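Local structure of esterase D (3DKR) at residues Pro55-His60 with Ala79-Ala84; Glu64-Leu69 with Thr156-Tyr161; Asn39-Ala44 with His235-Asp240. The protein probably hydrolyses carboxylic esters, with an alpha/beta-hydrolase fold and a predicted catalytic triad. One frame throughout, in Å; residues are numbered along the deposited sequence.

Interaction 1 (Pro55-His60 with Ala79-Ala84); sequences PLFSGH and AESSAA
E80, on helix 74-89, holds S58 with both oxygens of its carboxylate. This is a loop-to-helix contact of the alpha/beta-hydrolase fold. The loop 55-60 follows strand 51-54, and the helix packs over the sheet. E80 sets CG anti to its carbonyl carbon (chi1 -70°), and the extended chain beyond CG carries the carboxylate across to the loop. OE1 of E80 takes the backbone N of S58 at 2.8 Å, nearly straight at 163° and on the syn lone pair. OE2 of E80 accepts from OG of S58 at a short 2.5 Å, also on the syn side but tilted out of the carboxylate plane. The two bonds together fix the rotation of the carboxylate. OE1 of E80 also lies at the edge of the F57 ring, 3.7 Å from CD1 of F57. Ring and carboxylate are close to coplanar, with 16° between their planes. One residue on, S81 meets the same ring edge: its OG is 3.3 Å from CE1 of F57, while its polar partner is the carbonyl of W77. H29 and W77 also pack on the F57 ring. A84, one turn after E80, sets its methyl CB 3.9 Å from CG of P55. The loop itself is folded by a type II turn from F57 to H60, with G59 at a backbone conformation that suits glycine. H60 points ND1 back at the carbonyl O of S58, 3.3 Å away; that oxygen lies in the imidazole plane, while ND1 stands above the carbonyl plane, and it also accepts from NE1 of W77.

Interaction 2 (Glu64-Leu69 with Thr156-Tyr161); sequences EPLDIL and TQILAY
The backbone N of L66, a residue that packs on Q157 and I158, donates to OE2 of E64 at 3.0 Å. The bond is fairly straight, 161°, and uses the anti lone pair of OE2. It is a capping bond at the turn that leads into helix 66-71. OE2 of E64 also lies close to OE2 of E154, so one of these two acids may be easier to protonate than usual. Between 64-69 and 156-161 carbon atoms make the contact; further along the helix, NE2 of Q165 bonds to O of I68. L66 forks against Q157: both CD1 and CD2 of L66 lie 4.0 Å from CB of Q157, and the two side chains cross at about a right angle. CD2 of L66 also reaches CG1 of I158 at 4.1 Å. A turn later, L69 lies against the base of Y161. CB of L69 is 3.8 Å from CB of Y161, and CD1 of L69 meets that same CB at 3.8 Å. CD1 of L69 is also 4.1 Å from CA of I158. The Y161 ring has NE2 of Q157 at its edge, in the ring plane. I158 and L69 are buried, while Q157 and Y161 lie at the exposed margin. The pairing joins a short helix after strand 51-54 to the start of helix 155-178. Helix 134-149 closes it from another side, touching P65 and I68 as well as I158.

Interaction 3 (Asn39-Ala44 with His235-Asp240); sequences NFMARA and HALEED
M41 places CG anti to its backbone N (chi1 171°), then bends at chi2 and again at chi3 (68°), which turns CE toward L237 and E238. E238 instead reaches out straight beyond CG, which carries its carboxylate in between F40 and A44. CE of M41 rests on L237, 3.6 Å from CD2 and 3.7 Å from CG of that leucine. The two side chains cross at about a right angle. M41 and E238 run alongside each other, pointing opposite ways, with CE of M41 3.8 Å from CG of E238. The methyl of A44 lies beside the chain of E238: CB of A44 is 3.7 Å from CG and 3.6 Å from OE1 of E238. OE2 of E238 comes within 3.6 Å of CB of F40 and also lies 3.6 Å from the carbonyl O of F40. In the alpha/beta-hydrolase fold, helix 39-47 and the last helix, 234-246, cover the same face of the central sheet. Here their short segments cross at -41°, with their axes 10.1 Å apart. M41 and A42 lie on L27 of strand 23-28, while L237 lies on Y221 of strand 216-221. F123, in the loop after strand 119-122, touches both M41 and L237, and L237 also meets I228 and T229 in the loop after the predicted charge-relay residue H226. At the exposed margin, the ring of F40 turns from segment 235-240 and meets the ring of H234, at the start of the same helix.

In the fold
Along the chain the segments come in the order 39-44, 55-60, 64-69, 79-84, 156-161, 235-240. Interactions 1 and 2 therefore interleave, and both lie inside the loop closed by interaction 3. Interactions 1 and 2 have centres about 19 Å apart and touch: O of G59 is 3.3 Å from CG1 of I68. Interaction 3 is separate, its centre about 21 Å from that of interaction 1 and 32 Å from that of interaction 2. Strand 23-28 links the first and third contacts, with L28 under interaction 1 and L27 under interaction 3. Interactions 1 and 3 lie on the two faces of the sheet; interaction 2 lies further out, away from the predicted triad.

Interaction 1 (Pro55-His60 with Ala79-Ala84)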
ATOM      1  N   PRO A  55       2.577   4.807   8.568  1.00 14.75           N
ATOM      2  CA  PRO A  55       3.722   5.692   8.325  1.00 15.33           C
ATOM      3  C   PRO A  55       3.551   6.555   7.084  1.00 15.52           C
ATOM      4  O   PRO A  55       2.684   6.287   6.257  1.00 14.97           O
ATOM      5  CB  PRO A  55       4.892   4.721   8.138  1.00 15.55           C
ATOM      6  CG  PRO A  55       4.272   3.457   7.656  1.00 15.65           C
ATOM      7  CD  PRO A  55       2.908   3.388   8.318  1.00 15.77           C
ATOM      8  N   LEU A  56       4.426   7.547   6.949  1.00 16.26           N
ATOM      9  CA  LEU A  56       4.492   8.404   5.776  1.00 16.80           C
ATOM     10  C   LEU A  56       5.750   8.064   4.979  1.00 16.09           C
ATOM     11  O   LEU A  56       6.852   8.076   5.527  1.00 16.66           O
ATOM     12  CB  LEU A  56       4.567   9.863   6.213  1.00 16.69           C
ATOM     13  CG  LEU A  56       4.814  10.906   5.134  1.00 17.17           C
ATOM     14  CD1 LEU A  56       3.703  10.954   4.109  1.00 16.93           C
ATOM     15  CD2 LEU A  56       5.043  12.294   5.796  1.00 18.87           C
ATOM     16  N   PHE A  57       5.597   7.797   3.685  1.00 15.77           N
ATOM     17  CA  PHE A  57       6.747   7.477   2.858  1.00 15.60           C
ATOM     18  C   PHE A  57       7.525   8.735   2.500  1.00 16.15           C
ATOM     19  O   PHE A  57       6.930   9.778   2.231  1.00 16.08           O
ATOM     20  CB  PHE A  57       6.329   6.734   1.588  1.00 16.05           C
ATOM     21  CG  PHE A  57       5.968   5.275   1.811  1.00 15.03           C
ATOM     22  CD1 PHE A  57       6.756   4.445   2.598  1.00 16.62           C
ATOM     23  CD2 PHE A  57       4.846   4.724   1.195  1.00 17.46           C
ATOM     24  CE1 PHE A  57       6.425   3.095   2.778  1.00 16.92           C
ATOM     25  CE2 PHE A  57       4.519   3.369   1.382  1.00 16.06           C
ATOM     26  CZ  PHE A  57       5.312   2.570   2.163  1.00 17.10           C
ATOM     27  N   SER A  58       8.851   8.627   2.490  1.00 16.72           N
ATOM     28  CA  SER A  58       9.697   9.773   2.139  1.00 17.13           C
ATOM     29  C   SER A  58       9.236  10.403   0.837  1.00 17.39           C
ATOM     30  O   SER A  58       8.895   9.713  -0.135  1.00 16.78           O
ATOM     31  CB  SER A  58      11.163   9.378   2.028  1.00 18.13           C
ATOM     32  OG  SER A  58      11.751   9.290   3.313  1.00 19.64           O
ATOM     33  N   GLY A  59       9.264  11.734   0.821  1.00 17.54           N
ATOM     34  CA  GLY A  59       8.963  12.498  -0.384  1.00 17.65           C
ATOM     35  C   GLY A  59       7.490  12.777  -0.553  1.00 17.95           C
ATOM     36  O   GLY A  59       7.113  13.635  -1.338  1.00 19.06           O
ATOM     37  N   HIS A  60       6.643  12.020   0.146  1.00 17.25           N
ATOM     38  CA  HIS A  60       5.199  12.200   0.064  1.00 17.75           C
ATOM     39  C   HIS A  60       4.707  13.182   1.121  1.00 18.59           C
ATOM     40  O   HIS A  60       5.416  13.508   2.077  1.00 19.53           O
ATOM     41  CB  HIS A  60       4.485  10.843   0.245  1.00 17.42           C
ATOM     42  CG  HIS A  60       4.653   9.908  -0.919  1.00 16.82           C
ATOM     43  ND1 HIS A  60       5.852   9.298  -1.222  1.00 16.78           N
ATOM     44  CD2 HIS A  60       3.765   9.476  -1.843  1.00 16.47           C
ATOM     45  CE1 HIS A  60       5.693   8.536  -2.297  1.00 16.03           C
ATOM     46  NE2 HIS A  60       4.435   8.621  -2.692  1.00 15.12           N
ATOM     47  N   ALA A  79      12.972   0.472   3.562  1.00 16.44           N
ATOM     48  CA  ALA A  79      13.488   0.655   4.929  1.00 16.25           C
ATOM     49  C   ALA A  79      12.391   1.203   5.867  1.00 16.74           C
ATOM     50  O   ALA A  79      12.283   0.802   7.030  1.00 17.54           O
ATOM     51  CB  ALA A  79      14.681   1.613   4.927  1.00 16.74           C
ATOM     52  N   GLU A  80      11.585   2.125   5.363  1.00 16.48           N
ATOM     53  CA  GLU A  80      10.524   2.732   6.175  1.00 15.96           C
ATOM     54  C   GLU A  80       9.446   1.699   6.521  1.00 15.94           C
ATOM     55  O   GLU A  80       8.940   1.663   7.644  1.00 15.76           O
ATOM     56  CB  GLU A  80       9.938   3.960   5.469  1.00 16.16           C
ATOM     57  CG  GLU A  80      10.958   5.106   5.446  1.00 16.71           C
ATOM     58  CD  GLU A  80      10.600   6.315   4.573  1.00 17.09           C
ATOM     59  OE1 GLU A  80       9.794   6.210   3.626  1.00 16.41           O
ATOM     60  OE2 GLU A  80      11.140   7.417   4.865  1.00 20.19           O
ATOM     61  N   SER A  81       9.114   0.854   5.556  1.00 15.84           N
ATOM     62  CA  SER A  81       8.107  -0.198   5.772  1.00 16.08           C
ATOM     63  C   SER A  81       8.610  -1.211   6.783  1.00 15.62           C
ATOM     64  O   SER A  81       7.866  -1.647   7.674  1.00 16.61           O
ATOM     65  CB  SER A  81       7.801  -0.922   4.461  1.00 16.11           C
ATOM     66  OG  SER A  81       7.306  -0.050   3.454  1.00 16.35           O
ATOM     67  N   SER A  82       9.870  -1.593   6.648  1.00 15.83           N
ATOM     68  CA  SER A  82      10.503  -2.549   7.560  0.50 15.69           C
ATOM     69  C   SER A  82      10.537  -2.004   8.993  1.00 16.09           C
ATOM     70  O   SER A  82      10.296  -2.728   9.981  1.00 16.82           O
ATOM     71  CB  SER A  82      11.925  -2.852   7.079  0.50 16.21           C
ATOM     72  OG  SER A  82      11.929  -3.426   5.777  0.50 15.63           O
ATOM     73  N   ALA A  83      10.890  -0.728   9.117  1.00 15.96           N
ATOM     74  CA  ALA A  83      10.901  -0.070  10.425  1.00 16.11           C
ATOM     75  C   ALA A  83       9.506  -0.035  11.047  1.00 16.13           C
ATOM     76  O   ALA A  83       9.334  -0.190  12.270  1.00 16.77           O
ATOM     77  CB  ALA A  83      11.463   1.361  10.301  1.00 17.34           C
ATOM     78  N   ALA A  84       8.501   0.180  10.209  1.00 15.53           N
ATOM     79  CA  ALA A  84       7.135   0.253  10.687  1.00 15.53           C
ATOM     80  C   ALA A  84       6.701  -1.108  11.220  1.00 15.81           C
ATOM     81  O   ALA A  84       6.037  -1.197  12.246  1.00 16.18           O
ATOM     82  CB  ALA A  84       6.203   0.712   9.568  1.00 16.32           C
TER

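Interaction 2 (Glu64-Leu69 with Thr156-Tyr161)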
ATOM      1  N   GLU A  64       5.231  20.016  -2.461  1.00 25.55           N
ATOM      2  CA  GLU A  64       6.032  19.969  -3.676  1.00 24.62           C
ATOM      3  C   GLU A  64       6.004  18.542  -4.277  1.00 23.89           C
ATOM      4  O   GLU A  64       6.742  17.669  -3.806  1.00 22.40           O
ATOM      5  CB  GLU A  64       7.470  20.380  -3.342  1.00 24.89           C
ATOM      6  CG  GLU A  64       8.446  20.296  -4.497  1.00 25.14           C
ATOM      7  CD  GLU A  64       7.916  20.975  -5.729  1.00 25.78           C
ATOM      8  OE1 GLU A  64       7.937  22.226  -5.770  1.00 26.55           O
ATOM      9  OE2 GLU A  64       7.466  20.269  -6.653  1.00 24.54           O
ATOM     10  N   PRO A  65       5.176  18.312  -5.316  1.00 23.87           N
ATOM     11  CA  PRO A  65       5.119  16.971  -5.925  1.00 23.65           C
ATOM     12  C   PRO A  65       6.461  16.392  -6.379  1.00 22.98           C
ATOM     13  O   PRO A  65       6.629  15.177  -6.376  1.00 22.67           O
ATOM     14  CB  PRO A  65       4.190  17.165  -7.123  1.00 24.16           C
ATOM     15  CG  PRO A  65       3.323  18.325  -6.730  1.00 25.03           C
ATOM     16  CD  PRO A  65       4.226  19.232  -5.968  1.00 24.37           C
ATOM     17  N   LEU A  66       7.413  17.244  -6.752  1.00 21.93           N
ATOM     18  CA  LEU A  66       8.747  16.777  -7.128  1.00 21.33           C
ATOM     19  C   LEU A  66       9.479  16.082  -5.986  1.00 20.75           C
ATOM     20  O   LEU A  66      10.378  15.279  -6.240  1.00 21.01           O
ATOM     21  CB  LEU A  66       9.591  17.931  -7.679  1.00 22.23           C
ATOM     22  CG  LEU A  66       9.106  18.443  -9.027  1.00 23.78           C
ATOM     23  CD1 LEU A  66       9.843  19.728  -9.419  1.00 25.94           C
ATOM     24  CD2 LEU A  66       9.252  17.379 -10.117  1.00 26.22           C
ATOM     25  N   ASP A  67       9.111  16.386  -4.737  1.00 19.78           N
ATOM     26  CA  ASP A  67       9.720  15.718  -3.580  1.00 20.03           C
ATOM     27  C   ASP A  67       9.554  14.202  -3.636  1.00 18.93           C
ATOM     28  O   ASP A  67      10.436  13.462  -3.167  1.00 19.06           O
ATOM     29  CB  ASP A  67       9.121  16.216  -2.276  1.00 19.97           C
ATOM     30  CG  ASP A  67       9.570  17.628  -1.916  1.00 21.58           C
ATOM     31  OD1 ASP A  67      10.526  18.163  -2.540  1.00 21.57           O
ATOM     32  OD2 ASP A  67       8.962  18.185  -0.980  1.00 22.82           O
ATOM     33  N   ILE A  68       8.443  13.747  -4.201  1.00 18.40           N
ATOM     34  CA  ILE A  68       8.203  12.296  -4.354  1.00 18.18           C
ATOM     35  C   ILE A  68       9.298  11.707  -5.209  1.00 18.00           C
ATOM     36  O   ILE A  68       9.846  10.630  -4.920  1.00 17.71           O
ATOM     37  CB  ILE A  68       6.825  12.004  -5.004  1.00 18.28           C
ATOM     38  CG1 ILE A  68       5.689  12.445  -4.067  1.00 17.75           C
ATOM     39  CG2 ILE A  68       6.704  10.521  -5.365  1.00 18.98           C
ATOM     40  CD1 ILE A  68       4.336  12.590  -4.723  1.00 18.65           C
ATOM     41  N   LEU A  69       9.640  12.447  -6.269  1.00 18.61           N
ATOM     42  CA  LEU A  69      10.576  11.984  -7.276  1.00 19.46           C
ATOM     43  C   LEU A  69      12.027  12.178  -6.880  1.00 20.06           C
ATOM     44  O   LEU A  69      12.887  11.432  -7.343  1.00 21.29           O
ATOM     45  CB  LEU A  69      10.324  12.736  -8.584  1.00 19.52           C
ATOM     46  CG  LEU A  69       8.943  12.532  -9.208  1.00 19.69           C
ATOM     47  CD1 LEU A  69       8.649  13.553 -10.294  1.00 22.24           C
ATOM     48  CD2 LEU A  69       8.832  11.123  -9.782  1.00 22.17           C
ATOM     49  N   THR A 156       7.214  19.556 -16.998  1.00 29.83           N
ATOM     50  CA  THR A 156       8.484  19.302 -17.675  1.00 29.30           C
ATOM     51  C   THR A 156       9.488  18.574 -16.776  1.00 29.36           C
ATOM     52  O   THR A 156      10.116  17.603 -17.197  1.00 28.69           O
ATOM     53  CB  THR A 156       9.105  20.609 -18.228  1.00 29.90           C
ATOM     54  OG1 THR A 156       8.131  21.289 -19.032  1.00 29.78           O
ATOM     55  CG2 THR A 156      10.339  20.315 -19.074  1.00 29.02           C
ATOM     56  N   GLN A 157       9.634  19.033 -15.540  1.00 28.93           N
ATOM     57  CA  GLN A 157      10.503  18.351 -14.581  1.00 29.37           C
ATOM     58  C   GLN A 157       9.930  16.972 -14.229  1.00 28.25           C
ATOM     59  O   GLN A 157      10.677  16.003 -14.079  1.00 28.63           O
ATOM     60  CB  GLN A 157      10.715  19.204 -13.316  1.00 30.07           C
ATOM     61  CG  GLN A 157      11.784  20.297 -13.466  1.00 33.36           C
ATOM     62  CD  GLN A 157      13.209  19.802 -13.163  1.00 36.71           C
ATOM     63  OE1 GLN A 157      13.974  19.462 -14.071  1.00 40.33           O
ATOM     64  NE2 GLN A 157      13.561  19.759 -11.883  1.00 39.39           N
ATOM     65  N   ILE A 158       8.608  16.879 -14.124  1.00 27.60           N
ATOM     66  CA  ILE A 158       7.972  15.588 -13.840  1.00 26.89           C
ATOM     67  C   ILE A 158       8.389  14.548 -14.893  1.00 26.66           C
ATOM     68  O   ILE A 158       8.832  13.445 -14.545  1.00 26.72           O
ATOM     69  CB  ILE A 158       6.445  15.707 -13.764  1.00 27.09           C
ATOM     70  CG1 ILE A 158       6.053  16.461 -12.491  1.00 27.43           C
ATOM     71  CG2 ILE A 158       5.789  14.312 -13.808  1.00 27.33           C
ATOM     72  CD1 ILE A 158       4.580  16.752 -12.399  1.00 27.30           C
ATOM     73  N   LEU A 159       8.304  14.912 -16.172  1.00 25.61           N
ATOM     74  CA  LEU A 159       8.668  13.983 -17.257  1.00 24.99           C
ATOM     75  C   LEU A 159      10.145  13.594 -17.236  1.00 24.22           C
ATOM     76  O   LEU A 159      10.517  12.517 -17.722  1.00 24.26           O
ATOM     77  CB  LEU A 159       8.299  14.559 -18.627  1.00 25.01           C
ATOM     78  CG  LEU A 159       6.810  14.730 -18.933  1.00 25.62           C
ATOM     79  CD1 LEU A 159       6.628  15.175 -20.379  1.00 27.31           C
ATOM     80  CD2 LEU A 159       6.011  13.455 -18.654  1.00 27.04           C
ATOM     81  N   ALA A 160      10.981  14.461 -16.677  1.00 23.86           N
ATOM     82  CA  ALA A 160      12.413  14.200 -16.549  1.00 23.64           C
ATOM     83  C   ALA A 160      12.731  13.131 -15.510  1.00 24.02           C
ATOM     84  O   ALA A 160      13.703  12.399 -15.662  1.00 23.58           O
ATOM     85  CB  ALA A 160      13.143  15.477 -16.192  1.00 24.22           C
ATOM     86  N   TYR A 161      11.927  13.069 -14.448  1.00 24.06           N
ATOM     87  CA  TYR A 161      12.196  12.162 -13.321  1.00 24.24           C
ATOM     88  C   TYR A 161      11.242  10.960 -13.247  1.00 22.74           C
ATOM     89  O   TYR A 161      11.628   9.887 -12.753  1.00 21.54           O
ATOM     90  CB  TYR A 161      12.034  12.901 -11.996  1.00 25.76           C
ATOM     91  CG  TYR A 161      13.157  13.808 -11.542  1.00 28.82           C
ATOM     92  CD1 TYR A 161      14.320  13.284 -10.972  1.00 31.03           C
ATOM     93  CD2 TYR A 161      13.009  15.189 -11.579  1.00 31.05           C
ATOM     94  CE1 TYR A 161      15.342  14.127 -10.506  1.00 31.73           C
ATOM     95  CE2 TYR A 161      14.015  16.036 -11.112  1.00 30.65           C
ATOM     96  CZ  TYR A 161      15.174  15.497 -10.579  1.00 30.71           C
ATOM     97  OH  TYR A 161      16.163  16.346 -10.119  1.00 32.00           O
TER

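Interaction 3 (Asn39-Ala44 with His235-Asp240)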
ATOM      1  N   ASN A  39      -7.157   6.585   6.324  1.00 14.82           N
ATOM      2  CA  ASN A  39      -7.962   7.100   7.445  1.00 14.82           C
ATOM      3  C   ASN A  39      -9.188   6.240   7.742  1.00 14.90           C
ATOM      4  O   ASN A  39      -9.424   5.857   8.889  1.00 14.90           O
ATOM      5  CB  ASN A  39      -8.446   8.532   7.173  1.00 15.15           C
ATOM      6  CG  ASN A  39      -7.327   9.537   7.141  1.00 15.83           C
ATOM      7  OD1 ASN A  39      -6.189   9.245   7.527  1.00 17.84           O
ATOM      8  ND2 ASN A  39      -7.644  10.764   6.674  1.00 18.05           N
ATOM      9  N   PHE A  40      -9.976   5.935   6.723  1.00 15.20           N
ATOM     10  CA  PHE A  40     -11.202   5.159   6.957  1.00 15.46           C
ATOM     11  C   PHE A  40     -10.866   3.755   7.471  1.00 14.98           C
ATOM     12  O   PHE A  40     -11.491   3.262   8.415  1.00 15.68           O
ATOM     13  CB  PHE A  40     -12.060   5.008   5.706  1.00 16.43           C
ATOM     14  CG  PHE A  40     -12.535   6.312   5.093  1.00 17.26           C
ATOM     15  CD1 PHE A  40     -12.505   7.527   5.780  1.00 20.11           C
ATOM     16  CD2 PHE A  40     -13.033   6.288   3.801  1.00 18.64           C
ATOM     17  CE1 PHE A  40     -12.948   8.702   5.152  1.00 21.98           C
ATOM     18  CE2 PHE A  40     -13.486   7.439   3.188  1.00 19.91           C
ATOM     19  CZ  PHE A  40     -13.455   8.639   3.853  1.00 20.26           C
ATOM     20  N   MET A  41      -9.897   3.107   6.832  1.00 14.60           N
ATOM     21  CA  MET A  41      -9.524   1.730   7.191  1.00 14.60           C
ATOM     22  C   MET A  41      -9.016   1.690   8.625  1.00 14.55           C
ATOM     23  O   MET A  41      -9.444   0.856   9.453  1.00 15.28           O
ATOM     24  CB  MET A  41      -8.471   1.186   6.210  1.00 14.10           C
ATOM     25  CG  MET A  41      -7.823  -0.166   6.587  1.00 15.07           C
ATOM     26  SD  MET A  41      -9.018  -1.524   6.647  1.00 16.19           S
ATOM     27  CE  MET A  41      -9.448  -1.666   4.910  1.00 18.10           C
ATOM     28  N   ALA A  42      -8.091   2.605   8.919  1.00 14.35           N
ATOM     29  CA  ALA A  42      -7.494   2.688  10.248  1.00 14.36           C
ATOM     30  C   ALA A  42      -8.578   2.838  11.332  1.00 14.55           C
ATOM     31  O   ALA A  42      -8.539   2.192  12.380  1.00 15.36           O
ATOM     32  CB  ALA A  42      -6.486   3.824  10.293  1.00 14.33           C
ATOM     33  N   ARG A  43      -9.560   3.692  11.066  1.00 14.68           N
ATOM     34  CA  ARG A  43     -10.639   3.925  12.016  1.00 14.99           C
ATOM     35  C   ARG A  43     -11.556   2.710  12.140  1.00 15.13           C
ATOM     36  O   ARG A  43     -11.981   2.372  13.247  1.00 15.71           O
ATOM     37  CB  ARG A  43     -11.426   5.178  11.630  1.00 15.52           C
ATOM     38  CG  ARG A  43     -10.654   6.442  11.867  1.00 15.25           C
ATOM     39  CD  ARG A  43     -10.470   6.727  13.355  1.00 16.58           C
ATOM     40  NE  ARG A  43     -10.285   8.145  13.595  1.00 15.68           N
ATOM     41  CZ  ARG A  43     -10.139   8.709  14.788  1.00 16.85           C
ATOM     42  NH1 ARG A  43     -10.103   7.978  15.907  1.00 16.08           N
ATOM     43  NH2 ARG A  43     -10.010  10.032  14.866  1.00 15.01           N
ATOM     44  N   ALA A  44     -11.857   2.040  11.029  1.00 15.22           N
ATOM     45  CA  ALA A  44     -12.634   0.797  11.081  1.00 15.56           C
ATOM     46  C   ALA A  44     -11.911  -0.237  11.945  1.00 15.62           C
ATOM     47  O   ALA A  44     -12.505  -0.908  12.781  1.00 16.13           O
ATOM     48  CB  ALA A  44     -12.884   0.252   9.689  1.00 16.33           C
ATOM     49  N   HIS A 235     -16.321   0.143   2.801  1.00 19.03           N
ATOM     50  CA  HIS A 235     -16.982  -0.636   3.858  1.00 19.47           C
ATOM     51  C   HIS A 235     -16.835  -2.144   3.659  1.00 19.06           C
ATOM     52  O   HIS A 235     -16.559  -2.887   4.603  1.00 19.51           O
ATOM     53  CB  HIS A 235     -18.457  -0.251   3.970  1.00 20.16           C
ATOM     54  CG  HIS A 235     -18.675   1.074   4.625  1.00 23.08           C
ATOM     55  ND1 HIS A 235     -19.590   1.990   4.157  1.00 27.39           N
ATOM     56  CD2 HIS A 235     -18.098   1.638   5.711  1.00 26.76           C
ATOM     57  CE1 HIS A 235     -19.560   3.067   4.924  1.00 26.78           C
ATOM     58  NE2 HIS A 235     -18.671   2.876   5.879  1.00 26.48           N
ATOM     59  N   ALA A 236     -17.013  -2.595   2.418  1.00 18.84           N
ATOM     60  CA  ALA A 236     -16.854  -4.002   2.095  1.00 18.56           C
ATOM     61  C   ALA A 236     -15.434  -4.453   2.365  1.00 17.88           C
ATOM     62  O   ALA A 236     -15.212  -5.531   2.903  1.00 18.42           O
ATOM     63  CB  ALA A 236     -17.214  -4.256   0.651  1.00 19.51           C
ATOM     64  N   LEU A 237     -14.468  -3.637   1.952  1.00 17.35           N
ATOM     65  CA  LEU A 237     -13.066  -3.995   2.138  1.00 16.82           C
ATOM     66  C   LEU A 237     -12.758  -4.152   3.622  1.00 16.77           C
ATOM     67  O   LEU A 237     -12.117  -5.126   4.040  1.00 17.19           O
ATOM     68  CB  LEU A 237     -12.168  -2.922   1.529  1.00 16.67           C
ATOM     69  CG  LEU A 237     -10.675  -3.148   1.767  1.00 17.13           C
ATOM     70  CD1 LEU A 237     -10.163  -4.396   1.009  1.00 18.95           C
ATOM     71  CD2 LEU A 237      -9.897  -1.899   1.374  1.00 17.01           C
ATOM     72  N   GLU A 238     -13.212  -3.190   4.411  1.00 16.72           N
ATOM     73  CA  GLU A 238     -13.000  -3.216   5.867  1.00 16.86           C
ATOM     74  C   GLU A 238     -13.567  -4.493   6.474  1.00 17.48           C
ATOM     75  O   GLU A 238     -12.895  -5.192   7.212  1.00 18.07           O
ATOM     76  CB  GLU A 238     -13.617  -1.973   6.502  1.00 16.78           C
ATOM     77  CG  GLU A 238     -12.864  -0.696   6.118  1.00 16.08           C
ATOM     78  CD  GLU A 238     -13.674   0.579   6.192  1.00 16.84           C
ATOM     79  OE1 GLU A 238     -14.824   0.579   6.718  1.00 17.21           O
ATOM     80  OE2 GLU A 238     -13.146   1.606   5.704  1.00 17.10           O
ATOM     81  N   GLU A 239     -14.804  -4.823   6.119  1.00 18.28           N
ATOM     82  CA  GLU A 239     -15.402  -6.072   6.596  1.00 18.68           C
ATOM     83  C   GLU A 239     -14.580  -7.300   6.195  1.00 18.41           C
ATOM     84  O   GLU A 239     -14.342  -8.196   7.011  1.00 18.34           O
ATOM     85  CB  GLU A 239     -16.839  -6.199   6.104  1.00 19.56           C
ATOM     86  CG  GLU A 239     -17.748  -5.083   6.616  1.00 21.64           C
ATOM     87  N   ASP A 240     -14.117  -7.329   4.945  1.00 17.98           N
ATOM     88  CA  ASP A 240     -13.339  -8.470   4.444  1.00 18.55           C
ATOM     89  C   ASP A 240     -11.998  -8.601   5.173  1.00 17.81           C
ATOM     90  O   ASP A 240     -11.570  -9.699   5.537  1.00 18.43           O
ATOM     91  CB  ASP A 240     -13.105  -8.338   2.939  1.00 18.78           C
ATOM     92  CG  ASP A 240     -14.395  -8.436   2.123  1.00 20.25           C
ATOM     93  OD1 ASP A 240     -15.393  -9.030   2.630  1.00 21.59           O
ATOM     94  OD2 ASP A 240     -14.408  -7.944   0.972  1.00 19.36           O
TER